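Local coordinates for kinesin-like protein (Caenorhabditis elegans, PDB 5X3E) that probably uses ATP hydrolysis to move along microtubules as a kinesin-6 motor, captured here in the apo state, at residues F83-V86 / N90-Q93; N107-Q112 / S207-D212; V148-I153 / C215-T220. One frame throughout, in Å; residues are numbered along the deposited sequence.

Interaction 1: F83-V86 / N90-Q93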
loop_
_atom_site.group_PDB
_atom_site.type_symbol
_atom_site.label_atom_id
_atom_site.label_comp_id
_atom_site.label_asym_id
_atom_site.label_seq_id
_atom_site.Cartn_x
_atom_site.Cartn_y
_atom_site.Cartn_z
ATOM N N PHE A 83 -2.381 -20.715 4.377
ATOM C CA PHE A 83 -1.806 -19.464 3.911
ATOM C C PHE A 83 -0.316 -19.658 3.663
ATOM O O PHE A 83 0.285 -20.645 4.096
ATOM C CB PHE A 83 -2.021 -18.340 4.933
ATOM C CG PHE A 83 -3.460 -18.053 5.224
ATOM C CD1 PHE A 83 -4.181 -17.183 4.425
ATOM C CD2 PHE A 83 -4.094 -18.652 6.299
ATOM C CE1 PHE A 83 -5.507 -16.914 4.693
ATOM C CE2 PHE A 83 -5.418 -18.388 6.572
ATOM C CZ PHE A 83 -6.126 -17.519 5.765
ATOM N N GLY A 84 0.285 -18.699 2.963
ATOM C CA GLY A 84 1.719 -18.745 2.751
ATOM C C GLY A 84 2.518 -18.657 4.034
ATOM O O GLY A 84 3.658 -19.130 4.080
ATOM N N ARG A 85 1.936 -18.073 5.079
ATOM C CA ARG A 85 2.570 -17.926 6.382
ATOM C C ARG A 85 1.508 -17.458 7.369
ATOM O O ARG A 85 0.655 -16.639 7.017
ATOM C CB ARG A 85 3.734 -16.924 6.326
ATOM C CG ARG A 85 4.264 -16.509 7.695
ATOM C CD ARG A 85 5.031 -17.642 8.376
ATOM N NE ARG A 85 5.404 -17.297 9.746
ATOM C CZ ARG A 85 6.508 -16.645 10.101
ATOM N NH1 ARG A 85 7.385 -16.247 9.184
ATOM N NH2 ARG A 85 6.732 -16.388 11.384
ATOM N N VAL A 86 1.549 -17.994 8.586
ATOM C CA VAL A 86 0.638 -17.588 9.652
ATOM C C VAL A 86 1.467 -16.999 10.783
ATOM O O VAL A 86 2.372 -17.661 11.305
ATOM C CB VAL A 86 -0.228 -18.753 10.160
ATOM C CG1 VAL A 86 -1.099 -18.288 11.324
ATOM C CG2 VAL A 86 -1.098 -19.308 9.041
ATOM N N ASN A 90 2.976 -14.020 19.123
ATOM C CA ASN A 90 4.371 -13.837 19.491
ATOM C C ASN A 90 5.176 -13.148 18.396
ATOM O O ASN A 90 6.184 -12.496 18.692
ATOM C CB ASN A 90 4.986 -15.188 19.842
ATOM C CG ASN A 90 4.208 -15.912 20.922
ATOM O OD1 ASN A 90 3.600 -16.954 20.673
ATOM N ND2 ASN A 90 4.222 -15.360 22.131
ATOM N N ASP A 91 4.756 -13.277 17.140
ATOM C CA ASP A 91 5.472 -12.656 16.031
ATOM C C ASP A 91 5.301 -11.141 16.100
ATOM O O ASP A 91 4.188 -10.627 15.943
ATOM C CB ASP A 91 4.963 -13.208 14.702
ATOM C CG ASP A 91 5.375 -14.654 14.471
ATOM O OD1 ASP A 91 6.579 -14.964 14.574
ATOM O OD2 ASP A 91 4.488 -15.486 14.188
ATOM N N GLY A 92 6.403 -10.419 16.317
ATOM C CA GLY A 92 6.359 -8.978 16.465
ATOM C C GLY A 92 6.411 -8.235 15.131
ATOM O O GLY A 92 6.411 -8.824 14.051
ATOM N N GLN A 93 6.454 -6.904 15.233
ATOM C CA GLN A 93 6.407 -6.056 14.043
ATOM C C GLN A 93 7.585 -6.335 13.120
ATOM O O GLN A 93 7.420 -6.453 11.898
ATOM C CB GLN A 93 6.406 -4.584 14.451
ATOM C CG GLN A 93 5.247 -4.160 15.324
ATOM C CD GLN A 93 3.947 -4.060 14.566
ATOM O OE1 GLN A 93 3.418 -5.054 14.070
ATOM N NE2 GLN A 93 3.423 -2.846 14.468
#
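Arg85 and Asp91 reach toward each other from opposite directions and meet in a long salt bridge, with Arg85 NH2 3.5 Å from Asp91 OD1. The carboxylate oxygen lies at the edge of the guanidinium, near its plane, but the two flat groups are turned 79° apart, so they do not pair side by side. Arg85 can make this reach because its CG stands anti to the backbone N (chi1 168°) and the chain then bends at chi2 (71°), bringing NE back toward Val86 O. There NE gives a weak hydrogen bond to Val86 O at 3.4 Å, which may bias how the group is turned, and NH1 forms a salt bridge with a sulfate ion probably taken from the crystallisation liquor. Asp91 is held more firmly from its own side, since OD2 accepts a hydrogen bond from Ser88 N. Its two oxygens let a short acid accept from Ser88 N and still face the arginine. Glu57 lies close to both, a weak, long ion pair for Arg85 and a like charge for Asp91.

This charged side is only partly buried. The packed side rests on Val86, which is buried and whose O lies 4.2 Å from Asp91 OD2, and on the Arg85 side chain lying against Val39 of strand 37-42. The contact thus bridges the start and the far side of the short strand 86-87, which pairs parallel with strand 37-42, while Gly92, one residue beyond Asp91, is the N-cap of helix 93-109.

Interaction 2: N107-Q112 / S207-D212. With SO4 (sulfate ion), chain J; SO4 (sulfate ion), chain T.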
loop_
_atom_site.group_PDB
_atom_site.type_symbol
_atom_site.label_atom_id
_atom_site.label_comp_id
_atom_site.label_asym_id
_atom_site.label_seq_id
_atom_site.Cartn_x
_atom_site.Cartn_y
_atom_site.Cartn_z
ATOM N N ASN A 107 11.735 -5.569 -4.896
ATOM C CA ASN A 107 11.061 -5.341 -6.172
ATOM C C ASN A 107 11.164 -3.881 -6.594
ATOM O O ASN A 107 11.533 -3.576 -7.735
ATOM C CB ASN A 107 9.595 -5.765 -6.074
ATOM C CG ASN A 107 9.354 -7.155 -6.613
ATOM O OD1 ASN A 107 10.030 -7.600 -7.541
ATOM N ND2 ASN A 107 8.386 -7.853 -6.034
ATOM N N LEU A 108 10.858 -2.962 -5.670
ATOM C CA LEU A 108 10.900 -1.534 -5.980
ATOM C C LEU A 108 12.269 -1.116 -6.506
ATOM O O LEU A 108 12.361 -0.347 -7.470
ATOM C CB LEU A 108 10.540 -0.724 -4.736
ATOM C CG LEU A 108 10.430 0.794 -4.894
ATOM C CD1 LEU A 108 9.154 1.146 -5.621
ATOM C CD2 LEU A 108 10.478 1.482 -3.538
ATOM N N LEU A 109 13.345 -1.600 -5.877
ATOM C CA LEU A 109 14.687 -1.251 -6.328
ATOM C C LEU A 109 14.971 -1.825 -7.710
ATOM O O LEU A 109 15.784 -1.263 -8.457
ATOM C CB LEU A 109 15.735 -1.729 -5.320
ATOM C CG LEU A 109 16.069 -0.853 -4.100
ATOM C CD1 LEU A 109 15.998 0.626 -4.440
ATOM C CD2 LEU A 109 15.166 -1.138 -2.936
ATOM N N LYS A 110 14.324 -2.936 -8.060
ATOM C CA LYS A 110 14.458 -3.550 -9.374
ATOM C C LYS A 110 13.571 -2.893 -10.425
ATOM O O LYS A 110 13.502 -3.391 -11.555
ATOM C CB LYS A 110 14.113 -5.040 -9.293
ATOM C CG LYS A 110 15.123 -5.909 -8.582
ATOM C CD LYS A 110 14.527 -7.290 -8.319
ATOM C CE LYS A 110 13.823 -7.850 -9.554
ATOM N NZ LYS A 110 13.479 -9.293 -9.404
ATOM N N GLY A 111 12.891 -1.799 -10.089
ATOM C CA GLY A 111 12.017 -1.157 -11.049
ATOM C C GLY A 111 10.707 -1.866 -11.291
ATOM O O GLY A 111 10.081 -1.656 -12.336
ATOM N N GLN A 112 10.266 -2.700 -10.355
ATOM C CA GLN A 112 9.015 -3.433 -10.465
ATOM C C GLN A 112 8.050 -2.977 -9.379
ATOM O O GLN A 112 8.443 -2.353 -8.392
ATOM C CB GLN A 112 9.252 -4.942 -10.365
ATOM C CG GLN A 112 10.053 -5.509 -11.523
ATOM C CD GLN A 112 10.287 -6.999 -11.388
ATOM O OE1 GLN A 112 9.727 -7.646 -10.502
ATOM N NE2 GLN A 112 11.116 -7.552 -12.266
ATOM N N SER A 207 20.229 -4.158 -0.467
ATOM C CA SER A 207 20.987 -3.893 -1.678
ATOM C C SER A 207 20.124 -4.187 -2.901
ATOM O O SER A 207 19.121 -4.900 -2.828
ATOM C CB SER A 207 22.253 -4.745 -1.728
ATOM O OG SER A 207 21.901 -6.104 -1.889
ATOM N N GLY A 208 20.529 -3.625 -4.034
ATOM C CA GLY A 208 19.820 -3.868 -5.270
ATOM C C GLY A 208 19.521 -2.606 -6.049
ATOM O O GLY A 208 19.044 -2.672 -7.185
ATOM N N TYR A 209 19.789 -1.448 -5.451
ATOM C CA TYR A 209 19.592 -0.198 -6.163
ATOM C C TYR A 209 20.587 -0.077 -7.310
ATOM O O TYR A 209 21.753 -0.451 -7.188
ATOM C CB TYR A 209 19.729 0.999 -5.226
ATOM C CG TYR A 209 19.509 2.306 -5.954
ATOM C CD1 TYR A 209 20.580 3.050 -6.435
ATOM C CD2 TYR A 209 18.224 2.782 -6.182
ATOM C CE1 TYR A 209 20.374 4.236 -7.116
ATOM C CE2 TYR A 209 18.009 3.963 -6.861
ATOM C CZ TYR A 209 19.083 4.686 -7.327
ATOM O OH TYR A 209 18.864 5.865 -8.002
ATOM N N ASN A 210 20.117 0.474 -8.425
ATOM C CA ASN A 210 20.903 0.592 -9.650
ATOM C C ASN A 210 21.671 1.907 -9.595
ATOM O O ASN A 210 21.122 2.972 -9.883
ATOM C CB ASN A 210 19.977 0.522 -10.858
ATOM C CG ASN A 210 20.718 0.569 -12.171
ATOM O OD1 ASN A 210 21.947 0.662 -12.212
ATOM N ND2 ASN A 210 19.969 0.493 -13.265
ATOM N N ASP A 211 22.963 1.831 -9.259
ATOM C CA ASP A 211 23.763 3.043 -9.091
ATOM C C ASP A 211 23.957 3.825 -10.383
ATOM O O ASP A 211 24.392 4.980 -10.323
ATOM C CB ASP A 211 25.138 2.696 -8.509
ATOM C CG ASP A 211 25.082 2.327 -7.039
ATOM O OD1 ASP A 211 24.096 2.683 -6.369
ATOM O OD2 ASP A 211 26.026 1.670 -6.549
ATOM N N ASP A 212 23.609 3.255 -11.535
ATOM C CA ASP A 212 23.594 4.022 -12.777
ATOM C C ASP A 212 22.347 4.878 -12.909
ATOM O O ASP A 212 22.204 5.599 -13.899
ATOM C CB ASP A 212 23.727 3.089 -13.984
ATOM C CG ASP A 212 25.158 2.642 -14.212
ATOM O OD1 ASP A 212 26.072 3.483 -14.065
ATOM O OD2 ASP A 212 25.372 1.454 -14.524
HETATM S S SO4 J . 16.138 -0.181 -13.233
HETATM O O1 SO4 J . 16.002 -0.360 -11.790
HETATM O O2 SO4 J . 16.749 -1.372 -13.813
HETATM O O3 SO4 J . 14.826 0.037 -13.842
HETATM O O4 SO4 J . 16.989 0.971 -13.502
HETATM S S SO4 T . 19.901 -7.780 1.317
HETATM O O1 SO4 T . 20.237 -7.170 2.602
HETATM O O2 SO4 T . 20.926 -8.763 0.970
HETATM O O3 SO4 T . 18.598 -8.437 1.409
HETATM O O4 SO4 T . 19.855 -6.751 0.284
HETATM O O HOH W 1 17.393 0.849 -8.635
#
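The Schellman motif that ends helix 93-109 is where Leu109 packs against Gly208 and Tyr209, in the loop leading to strand 213-225. Gly111, at positive phi, is the C-prime residue: its N bonds to Leu108 O, and Gln112 N bonds to Asn107 O, each at 3.0 Å. Within this turn, on the last helical residue, Leu109 CD1 comes to the edge of the Tyr209 ring, in its plane, 3.6 Å from CD2, and the two side chains cross at about a right angle. Tyr209 offers that edge with its CG anti to the backbone N (chi1 -179°). Leu109 CB lies 3.9 Å from Gly208 O. Gly208 has backbone angles that would press any CB against the carbonyl oxygen of Ser207, so these angles call for glycine. Tyr209 turns its apolar ring edge to the leucine while its hydroxyl reaches Met213 O, and Ile153 touches both side chains.

The polar link between the segments is indirect. A water donates to Leu109 O at 2.7 Å and accepts from Asn210 N at 2.8 Å. Asn210 OD1 accepts from Asp212 N, 3.2 Å away, in an Asx turn, while its ND2 donates to a sulfate oxygen, O4, at 3.0 Å. A second sulfate takes bonds from Ser207 N and OG; both ions probably come from the crystallisation liquor.

A branched aliphatic chain on an aromatic edge gives shape fit rather than direction, and the water serves the helix-end carbonyl and the loop N-H together.

Interaction 3: V148-I153 / C215-T220. With SO4 (sulfate ion), chain C.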
loop_
_atom_site.group_PDB
_atom_site.type_symbol
_atom_site.label_atom_id
_atom_site.label_comp_id
_atom_site.label_asym_id
_atom_site.label_seq_id
_atom_site.Cartn_x
_atom_site.Cartn_y
_atom_site.Cartn_z
ATOM N N VAL A 148 13.419 1.763 5.274
ATOM C CA VAL A 148 14.298 0.876 4.524
ATOM C C VAL A 148 14.501 1.381 3.099
ATOM O O VAL A 148 15.610 1.291 2.553
ATOM C CB VAL A 148 13.740 -0.555 4.560
ATOM C CG1 VAL A 148 14.485 -1.440 3.595
ATOM C CG2 VAL A 148 13.840 -1.102 5.975
ATOM N N ILE A 149 13.438 1.893 2.466
ATOM C CA ILE A 149 13.575 2.472 1.129
ATOM C C ILE A 149 14.633 3.567 1.135
ATOM O O ILE A 149 15.592 3.535 0.355
ATOM C CB ILE A 149 12.221 3.001 0.614
ATOM C CG1 ILE A 149 11.304 1.844 0.209
ATOM C CG2 ILE A 149 12.412 3.949 -0.573
ATOM C CD1 ILE A 149 9.865 2.268 0.014
ATOM N N PHE A 150 14.482 4.551 2.024
ATOM C CA PHE A 150 15.436 5.655 2.055
ATOM C C PHE A 150 16.821 5.199 2.489
ATOM O O PHE A 150 17.818 5.811 2.093
ATOM C CB PHE A 150 14.922 6.763 2.968
ATOM C CG PHE A 150 13.900 7.638 2.320
ATOM C CD1 PHE A 150 14.291 8.715 1.542
ATOM C CD2 PHE A 150 12.553 7.373 2.459
ATOM C CE1 PHE A 150 13.357 9.518 0.933
ATOM C CE2 PHE A 150 11.609 8.173 1.851
ATOM C CZ PHE A 150 12.012 9.249 1.087
ATOM N N ASN A 151 16.906 4.137 3.295
ATOM C CA ASN A 151 18.207 3.564 3.625
ATOM C C ASN A 151 18.861 2.903 2.419
ATOM O O ASN A 151 20.091 2.919 2.295
ATOM C CB ASN A 151 18.069 2.544 4.756
ATOM C CG ASN A 151 17.625 3.175 6.053
ATOM O OD1 ASN A 151 17.704 4.393 6.220
ATOM N ND2 ASN A 151 17.159 2.348 6.986
ATOM N N SER A 152 18.065 2.325 1.518
ATOM C CA SER A 152 18.584 1.439 0.486
ATOM C C SER A 152 18.815 2.108 -0.865
ATOM O O SER A 152 19.515 1.526 -1.704
ATOM C CB SER A 152 17.636 0.253 0.294
ATOM O OG SER A 152 17.425 -0.422 1.519
ATOM N N ILE A 153 18.263 3.301 -1.109
ATOM C CA ILE A 153 18.466 3.968 -2.391
ATOM C C ILE A 153 19.724 4.819 -2.316
ATOM O O ILE A 153 20.148 5.256 -1.242
ATOM C CB ILE A 153 17.246 4.821 -2.803
ATOM C CG1 ILE A 153 17.056 6.000 -1.849
ATOM C CG2 ILE A 153 15.990 3.969 -2.896
ATOM C CD1 ILE A 153 15.771 6.759 -2.084
ATOM N N CYS A 215 17.599 9.132 -8.567
ATOM C CA CYS A 215 16.234 8.891 -8.124
ATOM C C CYS A 215 15.712 10.011 -7.233
ATOM O O CYS A 215 16.462 10.840 -6.710
ATOM C CB CYS A 215 16.127 7.562 -7.375
ATOM S SG CYS A 215 16.881 7.614 -5.727
ATOM N N SER A 216 14.392 9.987 -7.050
ATOM C CA SER A 216 13.670 10.833 -6.113
ATOM C C SER A 216 12.409 10.087 -5.701
ATOM O O SER A 216 11.890 9.259 -6.456
ATOM C CB SER A 216 13.308 12.195 -6.722
ATOM O OG SER A 216 12.640 13.001 -5.769
ATOM N N VAL A 217 11.912 10.379 -4.504
ATOM C CA VAL A 217 10.763 9.672 -3.953
ATOM C C VAL A 217 9.565 10.616 -3.937
ATOM O O VAL A 217 9.649 11.747 -3.439
ATOM C CB VAL A 217 11.053 9.119 -2.546
ATOM C CG1 VAL A 217 9.826 8.400 -1.995
ATOM C CG2 VAL A 217 12.239 8.166 -2.589
ATOM N N PHE A 218 8.456 10.147 -4.489
ATOM C CA PHE A 218 7.187 10.853 -4.454
ATOM C C PHE A 218 6.170 9.951 -3.777
ATOM O O PHE A 218 6.209 8.730 -3.944
ATOM C CB PHE A 218 6.716 11.227 -5.866
ATOM C CG PHE A 218 7.551 12.292 -6.530
ATOM C CD1 PHE A 218 7.119 13.611 -6.558
ATOM C CD2 PHE A 218 8.761 11.975 -7.131
ATOM C CE1 PHE A 218 7.879 14.597 -7.170
ATOM C CE2 PHE A 218 9.528 12.958 -7.743
ATOM C CZ PHE A 218 9.088 14.270 -7.762
ATOM N N VAL A 219 5.275 10.537 -2.997
ATOM C CA VAL A 219 4.195 9.779 -2.383
ATOM C C VAL A 219 2.870 10.392 -2.801
ATOM O O VAL A 219 2.750 11.616 -2.933
ATOM C CB VAL A 219 4.314 9.717 -0.841
ATOM C CG1 VAL A 219 5.618 9.045 -0.431
ATOM C CG2 VAL A 219 4.206 11.102 -0.231
ATOM N N THR A 220 1.889 9.533 -3.041
ATOM C CA THR A 220 0.499 9.942 -3.131
ATOM C C THR A 220 -0.268 9.224 -2.032
ATOM O O THR A 220 0.027 8.066 -1.712
ATOM C CB THR A 220 -0.123 9.627 -4.507
ATOM O OG1 THR A 220 -0.031 8.223 -4.779
ATOM C CG2 THR A 220 0.605 10.381 -5.596
HETATM S S SO4 C . -1.762 8.075 -8.093
HETATM O O1 SO4 C . -0.686 7.887 -9.066
HETATM O O2 SO4 C . -1.583 7.155 -6.972
HETATM O O3 SO4 C . -3.045 7.798 -8.724
HETATM O O4 SO4 C . -1.760 9.448 -7.609
#
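Phe150 takes a chi1 of -80°, with CG beside the backbone N and anti to the carbonyl carbon, and this carries its ring forward to Val217. Ile153 instead places CG1 between its backbone N and carbonyl carbon (chi1 66°) and then extends (chi2 -172°), which delivers CD1 to the same valine and to Cys215. The result is helix-on-sheet packing in the kinesin motor domain, a member of the P-loop NTPase clan: the end of helix 141-152 lies on the long strand 213-225.

Val217 is the meeting point. Its CG2 sits 3.8 Å from Phe150 CZ and also 3.8 Å from Ile153 CD1, while CB meets CZ at the same distance. Beta-branching suits a strand, and here CG2 wedges between the phenylalanine ring and the isoleucine methyl while CB and CG1 also face the ring. Beside it, Cys215 SG lies 3.9 Å from Ile153 CD1, a small, weakly polar sulfur that fits close to a methyl. Cys215 and Val217 alternate with Ser216, whose CB is directed away from the helix and whose OG hydrogen-bonds Glu263.

With an alanine at Phe150, the ring atoms CE1 and CZ would be gone: Val217 CB and CG1 would probably face a gap between helix and strand, and CG2 would keep only Ile153 CD1 of its two partners here.

Strand 262-264 borders this side, Val264 touching both Phe150 and Val217. Farther along the strand, Thr220 OG1 donates to a sulfate that Val256 N and Lys302 NZ also hold. At the helix end, Ile149 O receives both Ser152 N and Ile153 N, and Ser152 OG donates a 2.7 Å hydrogen bond to Val148 O.

Interactions 2 and 3 share one apolar region: Leu109 CD1 packs 3.7 Å from Ile153 CG2, and Tyr209 touches both Ser152 and Cys215, so the ends of helices 93-109 and 141-152 meet beside strand 213-225. Interaction 3 is wholly apolar across its segments and mostly buried, whereas interaction 2 pairs a buried leucine-tyrosine contact with a water and sulfates on its exposed side. Interaction 1 lies apart, its centre about 27 Å from that of interaction 2, and rests on a loose, partly exposed charge pair. Yet interactions 1 and 2 are joined by one element, since helix 93-109 begins at the first and ends at the second.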